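Local coordinates for metallo-beta-lactamase domain-containing protein 1 (Thermotoga maritima, PDB 1ZTC), which is a putative metallo-beta-lactamase-fold hydrolase that has a two-metal centre, occupied here by nickel, and may act as a metal-dependent endoribonuclease, at the interface of chains A and B. Numbering follows the deposited sequence. Chains: chain A/B, hypothetical protein TM0894.

The interface of chains A and B. Residues chain A 54-55, 57-58; chain B 30-32, 53, 84.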
loop_
_atom_site.group_PDB
_atom_site.type_symbol
_atom_site.label_atom_id
_atom_site.label_comp_id
_atom_site.label_asym_id
_atom_site.label_seq_id
_atom_site.Cartn_x
_atom_site.Cartn_y
_atom_site.Cartn_z
ATOM N N LEU A 54 -8.509 10.680 -0.149
ATOM C CA LEU A 54 -9.594 9.788 -0.412
ATOM C C LEU A 54 -9.434 8.424 0.255
ATOM O O LEU A 54 -10.406 7.810 0.706
ATOM C CB LEU A 54 -9.700 9.616 -1.935
ATOM C CG LEU A 54 -10.820 8.717 -2.453
ATOM C CD1 LEU A 54 -12.162 9.252 -2.009
ATOM C CD2 LEU A 54 -10.753 8.617 -3.986
ATOM N N SER A 55 -8.200 7.944 0.309
ATOM C CA SER A 55 -7.904 6.652 0.865
ATOM C C SER A 55 -8.217 6.491 2.379
ATOM O O SER A 55 -8.327 5.359 2.863
ATOM C CB SER A 55 -6.446 6.291 0.546
ATOM O OG SER A 55 -5.538 7.198 1.135
HETATM N N MSE A 57 -11.075 7.447 3.676
HETATM C CA MSE A 57 -12.521 7.573 3.739
HETATM C C MSE A 57 -13.184 6.640 4.756
HETATM O O MSE A 57 -14.117 7.054 5.442
HETATM C CB MSE A 57 -13.168 7.382 2.341
HETATM C CG MSE A 57 -12.995 5.972 1.767
HETATM SE SE MSE A 57 -13.750 5.869 -0.038
HETATM C CE MSE A 57 -12.091 5.054 -0.985
ATOM N N ASP A 58 -12.727 5.398 4.865
ATOM C CA ASP A 58 -13.327 4.476 5.845
ATOM C C ASP A 58 -12.984 4.891 7.278
ATOM O O ASP A 58 -13.804 4.767 8.168
ATOM C CB ASP A 58 -12.861 3.038 5.650
ATOM C CG ASP A 58 -13.287 2.454 4.310
ATOM O OD1 ASP A 58 -14.296 2.952 3.750
ATOM O OD2 ASP A 58 -12.613 1.486 3.853
ATOM N N LEU B 30 -7.001 2.296 5.390
ATOM C CA LEU B 30 -6.552 2.569 4.044
ATOM C C LEU B 30 -7.343 1.812 3.027
ATOM O O LEU B 30 -7.467 0.606 3.076
ATOM C CB LEU B 30 -5.078 2.241 3.877
ATOM C CG LEU B 30 -4.392 2.511 2.519
ATOM C CD1 LEU B 30 -4.236 3.955 2.287
ATOM C CD2 LEU B 30 -3.003 1.840 2.549
ATOM N N ASN B 31 -7.931 2.564 2.119
ATOM C CA ASN B 31 -8.648 2.005 1.029
ATOM C C ASN B 31 -8.169 2.649 -0.260
ATOM O O ASN B 31 -8.572 3.755 -0.608
ATOM C CB ASN B 31 -10.139 2.245 1.180
ATOM C CG ASN B 31 -10.944 1.430 0.196
ATOM O OD1 ASN B 31 -10.573 1.303 -0.980
ATOM N ND2 ASN B 31 -12.026 0.825 0.684
ATOM N N ALA B 32 -7.311 1.957 -0.977
ATOM C CA ALA B 32 -6.853 2.486 -2.232
ATOM C C ALA B 32 -6.896 1.438 -3.339
ATOM O O ALA B 32 -6.032 1.418 -4.221
ATOM C CB ALA B 32 -5.451 3.098 -2.073
ATOM N N ASN B 53 -9.242 4.604 -10.314
ATOM C CA ASN B 53 -9.224 5.332 -9.044
ATOM C C ASN B 53 -8.127 6.361 -9.033
ATOM O O ASN B 53 -7.177 6.296 -9.807
ATOM C CB ASN B 53 -9.133 4.405 -7.837
ATOM C CG ASN B 53 -9.906 4.938 -6.632
ATOM O OD1 ASN B 53 -10.385 6.092 -6.622
ATOM N ND2 ASN B 53 -10.015 4.105 -5.600
ATOM N N LEU B 84 -16.332 2.618 -6.471
ATOM C CA LEU B 84 -15.493 3.808 -6.554
ATOM C C LEU B 84 -14.137 3.567 -7.188
ATOM O O LEU B 84 -13.638 4.424 -7.909
ATOM C CB LEU B 84 -15.311 4.374 -5.145
ATOM C CG LEU B 84 -15.004 5.855 -5.042
ATOM C CD1 LEU B 84 -16.028 6.675 -5.871
ATOM C CD2 LEU B 84 -15.014 6.227 -3.546
#
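B:Asn31 hydrogen-bonds A:Ser55 through its backbone and A:Asp58 through its side chain. Its backbone N donates to the carbonyl O of A:Ser55 at 2.9 Å, meeting a lone pair in the carbonyl plane. Its amide ND2 reaches on to OD2 of A:Asp58, a longer bond of 3.3 Å but nearly straight, 171° at the hydrogen. The amide gives this N-H in its own plane, whereas the carboxylate receives it on the syn side, tilted out of the carboxylate plane; the two flat groups stand 72° apart. With CG anti to its backbone N (chi1 -168°), the B:Asn31 side chain extends toward A:Asp58, and the bond helps fix the rotation of the amide.

Selenomethionine A:Met57 lies across this amide, its CE methyl 4.0 Å from B:Asn31 CG. A bend at the last torsion of its chain turns that methyl toward the asparagine, while the selenium meets B:Leu84 CD2 tip to tip at 3.7 Å. Beside the backbone bond, A:Ser55 CB packs against the B:Leu30 methyl CD1, also at 3.7 Å. Farther along, A:Leu54 CD2 touches the amide oxygen OD1 of B:Asn53 at 3.7 Å, a lighter contact.

Chain A supplies these groups from the 3-10 turn 54-56 and the first turn of helix 57-67, so one short stretch presents both acceptors. Chain B answers with strand 30-31, the loop residue B:Asn53 and the start of helix 84-87, where B:Leu84 directly precedes B:Asp85 and B:His86, metal ligands of the metallo-beta-lactamase fold. The protein is a homodimer, and this two-fold interface, which repeats the patch with chains exchanged, probably forms it.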